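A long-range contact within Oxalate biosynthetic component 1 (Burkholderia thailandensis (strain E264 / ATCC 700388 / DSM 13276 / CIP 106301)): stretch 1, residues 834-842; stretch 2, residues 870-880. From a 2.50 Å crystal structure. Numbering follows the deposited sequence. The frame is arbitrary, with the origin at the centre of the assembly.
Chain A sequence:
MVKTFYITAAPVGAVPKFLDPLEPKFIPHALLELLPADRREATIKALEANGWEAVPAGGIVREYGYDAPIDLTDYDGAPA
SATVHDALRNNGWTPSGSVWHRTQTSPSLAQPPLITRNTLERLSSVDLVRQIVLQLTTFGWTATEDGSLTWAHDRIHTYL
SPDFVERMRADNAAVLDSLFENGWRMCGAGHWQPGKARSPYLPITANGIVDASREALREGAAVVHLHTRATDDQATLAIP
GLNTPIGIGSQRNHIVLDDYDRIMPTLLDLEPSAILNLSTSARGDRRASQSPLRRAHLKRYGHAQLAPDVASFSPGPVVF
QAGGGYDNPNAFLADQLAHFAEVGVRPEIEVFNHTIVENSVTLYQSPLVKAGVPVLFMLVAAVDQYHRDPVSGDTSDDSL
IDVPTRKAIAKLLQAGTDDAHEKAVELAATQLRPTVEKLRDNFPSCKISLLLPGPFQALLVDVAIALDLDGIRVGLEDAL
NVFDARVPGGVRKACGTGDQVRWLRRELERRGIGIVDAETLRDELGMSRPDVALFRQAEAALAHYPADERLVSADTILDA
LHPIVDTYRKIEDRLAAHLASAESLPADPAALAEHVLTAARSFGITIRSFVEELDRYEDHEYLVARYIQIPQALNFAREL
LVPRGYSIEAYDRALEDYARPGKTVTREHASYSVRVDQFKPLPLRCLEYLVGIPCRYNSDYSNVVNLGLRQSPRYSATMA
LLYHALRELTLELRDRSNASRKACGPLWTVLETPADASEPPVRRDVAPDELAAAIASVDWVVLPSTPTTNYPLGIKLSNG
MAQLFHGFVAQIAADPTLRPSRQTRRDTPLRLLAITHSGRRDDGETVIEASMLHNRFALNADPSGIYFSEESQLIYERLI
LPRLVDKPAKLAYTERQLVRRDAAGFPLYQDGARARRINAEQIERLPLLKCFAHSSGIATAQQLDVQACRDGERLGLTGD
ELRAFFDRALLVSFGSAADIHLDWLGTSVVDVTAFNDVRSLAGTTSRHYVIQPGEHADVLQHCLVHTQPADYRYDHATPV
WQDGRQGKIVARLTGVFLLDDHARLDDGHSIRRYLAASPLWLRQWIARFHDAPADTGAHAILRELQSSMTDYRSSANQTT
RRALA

Stretch 1, residues 834-842: AITHSGRRD
Stretch 2 (870-880) EESQLIYERLI

A strand end and the loop that follows it pack along one side of a helix, with an apolar cluster at one end of the contact and an arginine-glutamate salt bridge at the other. The two stretches belong to one chain, their touching residues are at least 30 positions apart, and together they bury 438 Å².

Residues 834-836 are the last of a strand, extended with phi/psi near -110/135; from His 837 onward the chain is loop, still open at His 837 (-63/162) and Ser 838 (-74/140), turning at Gly 839 (-92/-17), then extended again through Arg 840 (-130/159) and Arg 841 (-110/-174). Residues 870-879 form the helix, which is held in its later part by bonds such as Tyr 876 N to Ser 872 O at 2.8 Å and Glu 877 N to Gln 873 O at 3.0 Å. The register is antiparallel in sense: Ile 835 meets Ile 875 and Leu 879, whereas Arg 841 reaches back to Glu 871. The backbones come nearest at Ser 838 and Glu 871, CA to CA 5.9 Å, and Arg 841 CA lies 7.2 Å from Glu 870 CA.

The helix offers Glu 871, Leu 874, Ile 875 and Leu 879, at steps of three, one and four, which keeps these side chains on one side of the helix, each with its CA-to-CB bond toward the strand and loop. In the strand, alternation does the sorting: Ile 835 points toward the helix and Thr 836 away. Ile 835 (m, t) extends its CD1 to 3.9 Å from Ile 875 CG2 and 3.8 Å from Leu 879 CD2, so one methyl touches two helix residues a turn apart. Ile 875 is also m, t; Leu 879 is t, p.

His 837 starts sideways, but its ring swings nearer, with chi1 at -93°, between wells, and chi2 at -53°. Its ND1 lies 3.7 Å from Glu 871 CB and its CE1 3.8 Å from Ile 875 CD1, both approaches oblique to the ring. These are packing contacts with aliphatic carbon, while NE2 is hydrogen-bonded elsewhere in the structure. Ser 838, chi1 t, points toward the helix and sets its CB 3.8 Å from Leu 874 CD1 (Leu 874 m, t). Its hydroxyl serves the loop, with OG donating to Arg 840 O at 2.6 Å.

Glu 871 gives up more area than any other residue here, 95 Å². Its chi angles of -66° (m), 75° (p) and 58° fold the chain so that the carboxylate meets Arg 841. That arginine also starts sideways, then runs out almost straight (m, t, t, chi4 177°), which brings the edge of its guanidinium to the acid. Arg 841 NE donates to Glu 871 OE2 at 3.1 Å and 142°, the firmer arm of the salt bridge; Arg 841 NH2 to Glu 871 OE1, at 3.5 Å, is a weak second arm. The rule is economical: one glutamate packs its CB against a histidine and spends its carboxylate on an arginine.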

# COMPACT_ATOMS: atom_id res chain seq x y z
N ALA A 834 -34.27 -12.21 -13.66
CA ALA A 834 -33.11 -12.80 -13.01
C ALA A 834 -32.89 -14.24 -13.46
O ALA A 834 -33.84 -15.02 -13.54
CB ALA A 834 -33.25 -12.73 -11.50
N ILE A 835 -31.64 -14.59 -13.73
CA ILE A 835 -31.30 -15.93 -14.17
C ILE A 835 -30.47 -16.67 -13.12
O ILE A 835 -29.54 -16.11 -12.54
CB ILE A 835 -30.52 -15.91 -15.51
CG1 ILE A 835 -31.22 -14.99 -16.51
CG2 ILE A 835 -30.37 -17.32 -16.07
CD1 ILE A 835 -30.50 -14.88 -17.84
N THR A 836 -30.83 -17.93 -12.88
CA THR A 836 -30.10 -18.78 -11.95
C THR A 836 -29.40 -19.90 -12.73
O THR A 836 -30.01 -20.50 -13.61
CB THR A 836 -31.03 -19.39 -10.89
OG1 THR A 836 -31.70 -18.34 -10.18
CG2 THR A 836 -30.25 -20.23 -9.90
N HIS A 837 -28.14 -20.16 -12.41
CA HIS A 837 -27.39 -21.21 -13.09
C HIS A 837 -27.98 -22.59 -12.87
O HIS A 837 -28.77 -22.80 -11.95
CB HIS A 837 -25.93 -21.21 -12.64
CG HIS A 837 -25.02 -20.39 -13.51
ND1 HIS A 837 -24.95 -20.55 -14.87
CD2 HIS A 837 -24.13 -19.42 -13.20
CE1 HIS A 837 -24.07 -19.70 -15.37
NE2 HIS A 837 -23.55 -19.00 -14.37
N SER A 838 -27.60 -23.54 -13.72
CA SER A 838 -27.96 -24.93 -13.53
C SER A 838 -27.15 -25.52 -12.38
O SER A 838 -25.96 -25.23 -12.25
CB SER A 838 -27.74 -25.73 -14.81
OG SER A 838 -27.92 -27.12 -14.58
N GLY A 839 -27.79 -26.34 -11.56
CA GLY A 839 -27.13 -26.93 -10.41
C GLY A 839 -26.51 -28.28 -10.71
O GLY A 839 -25.66 -28.77 -9.96
N ARG A 840 -26.93 -28.89 -11.82
CA ARG A 840 -26.42 -30.19 -12.23
C ARG A 840 -25.99 -30.16 -13.69
O ARG A 840 -26.43 -29.30 -14.45
CB ARG A 840 -27.48 -31.27 -12.02
CG ARG A 840 -28.02 -31.36 -10.59
CD ARG A 840 -27.15 -32.26 -9.72
NE ARG A 840 -27.34 -33.68 -10.03
CZ ARG A 840 -28.10 -34.50 -9.30
NH1 ARG A 840 -28.73 -34.05 -8.23
NH2 ARG A 840 -28.22 -35.77 -9.65
N ARG A 841 -25.13 -31.10 -14.07
CA ARG A 841 -24.67 -31.18 -15.46
C ARG A 841 -25.24 -32.41 -16.16
O ARG A 841 -26.07 -33.13 -15.61
CB ARG A 841 -23.14 -31.21 -15.51
CG ARG A 841 -22.49 -29.85 -15.30
CD ARG A 841 -20.98 -29.92 -15.43
NE ARG A 841 -20.36 -28.61 -15.31
CZ ARG A 841 -19.05 -28.39 -15.32
NH1 ARG A 841 -18.21 -29.41 -15.45
NH2 ARG A 841 -18.58 -27.16 -15.21
N ASP A 842 -24.78 -32.64 -17.39
CA ASP A 842 -25.27 -33.74 -18.21
C ASP A 842 -24.99 -35.10 -17.58
O ASP A 842 -25.85 -35.98 -17.58
CB ASP A 842 -24.64 -33.68 -19.61
N GLU A 870 -21.48 -25.85 -20.35
CA GLU A 870 -22.82 -26.40 -20.51
C GLU A 870 -23.84 -25.48 -19.84
O GLU A 870 -24.99 -25.39 -20.29
CB GLU A 870 -22.90 -27.80 -19.92
N GLU A 871 -23.42 -24.81 -18.78
CA GLU A 871 -24.29 -23.88 -18.06
C GLU A 871 -24.59 -22.65 -18.91
O GLU A 871 -25.67 -22.06 -18.81
CB GLU A 871 -23.66 -23.46 -16.73
CG GLU A 871 -23.53 -24.59 -15.71
CD GLU A 871 -22.40 -25.54 -16.03
OE1 GLU A 871 -21.24 -25.09 -16.12
OE2 GLU A 871 -22.67 -26.75 -16.19
N SER A 872 -23.62 -22.26 -19.74
CA SER A 872 -23.79 -21.12 -20.63
C SER A 872 -24.77 -21.46 -21.75
O SER A 872 -25.56 -20.61 -22.17
CB SER A 872 -22.45 -20.70 -21.22
OG SER A 872 -21.53 -20.35 -20.20
N GLN A 873 -24.71 -22.70 -22.22
CA GLN A 873 -25.55 -23.15 -23.32
C GLN A 873 -27.03 -23.05 -22.97
O GLN A 873 -27.83 -22.53 -23.75
CB GLN A 873 -25.20 -24.59 -23.71
CG GLN A 873 -25.78 -25.05 -25.03
CD GLN A 873 -25.19 -26.37 -25.50
OE1 GLN A 873 -24.86 -27.24 -24.69
NE2 GLN A 873 -25.05 -26.52 -26.81
N LEU A 874 -27.39 -23.55 -21.79
CA LEU A 874 -28.77 -23.54 -21.33
C LEU A 874 -29.35 -22.13 -21.25
O LEU A 874 -30.53 -21.91 -21.53
CB LEU A 874 -28.87 -24.22 -19.96
CG LEU A 874 -28.49 -25.70 -19.93
CD1 LEU A 874 -28.30 -26.17 -18.50
CD2 LEU A 874 -29.55 -26.52 -20.65
N ILE A 875 -28.50 -21.17 -20.88
CA ILE A 875 -28.92 -19.78 -20.81
C ILE A 875 -28.95 -19.15 -22.20
O ILE A 875 -29.88 -18.42 -22.53
CB ILE A 875 -27.99 -18.96 -19.89
CG1 ILE A 875 -27.94 -19.58 -18.49
CG2 ILE A 875 -28.45 -17.51 -19.81
CD1 ILE A 875 -27.06 -18.83 -17.52
N TYR A 876 -27.94 -19.46 -23.01
CA TYR A 876 -27.82 -18.89 -24.34
C TYR A 876 -28.99 -19.23 -25.26
O TYR A 876 -29.62 -18.34 -25.83
CB TYR A 876 -26.51 -19.35 -25.00
CG TYR A 876 -26.52 -19.22 -26.51
CD1 TYR A 876 -26.41 -17.97 -27.12
CD2 TYR A 876 -26.62 -20.34 -27.32
CE1 TYR A 876 -26.42 -17.85 -28.49
CE2 TYR A 876 -26.62 -20.22 -28.70
CZ TYR A 876 -26.52 -18.97 -29.28
OH TYR A 876 -26.52 -18.85 -30.65
N GLU A 877 -29.26 -20.52 -25.41
CA GLU A 877 -30.22 -20.99 -26.41
C GLU A 877 -31.65 -20.55 -26.12
O GLU A 877 -32.47 -20.47 -27.03
CB GLU A 877 -30.14 -22.52 -26.51
CG GLU A 877 -28.73 -23.04 -26.70
CD GLU A 877 -28.67 -24.37 -27.42
OE1 GLU A 877 -29.36 -25.32 -26.98
OE2 GLU A 877 -27.94 -24.47 -28.43
N ARG A 878 -31.95 -20.25 -24.86
CA ARG A 878 -33.29 -19.82 -24.48
C ARG A 878 -33.41 -18.30 -24.44
O ARG A 878 -34.52 -17.76 -24.52
CB ARG A 878 -33.67 -20.41 -23.12
N LEU A 879 -32.28 -17.61 -24.33
CA LEU A 879 -32.28 -16.15 -24.17
C LEU A 879 -31.74 -15.40 -25.39
O LEU A 879 -32.29 -14.37 -25.77
CB LEU A 879 -31.47 -15.77 -22.93
CG LEU A 879 -31.13 -14.29 -22.73
CD1 LEU A 879 -32.38 -13.45 -22.53
CD2 LEU A 879 -30.17 -14.11 -21.56
N ILE A 880 -30.67 -15.91 -25.99
CA ILE A 880 -29.99 -15.19 -27.06
C ILE A 880 -30.27 -15.77 -28.45
O ILE A 880 -30.47 -15.03 -29.41
CB ILE A 880 -28.47 -15.16 -26.83
CG1 ILE A 880 -28.14 -14.62 -25.44
CG2 ILE A 880 -27.77 -14.33 -27.90
CD1 ILE A 880 -28.65 -13.22 -25.20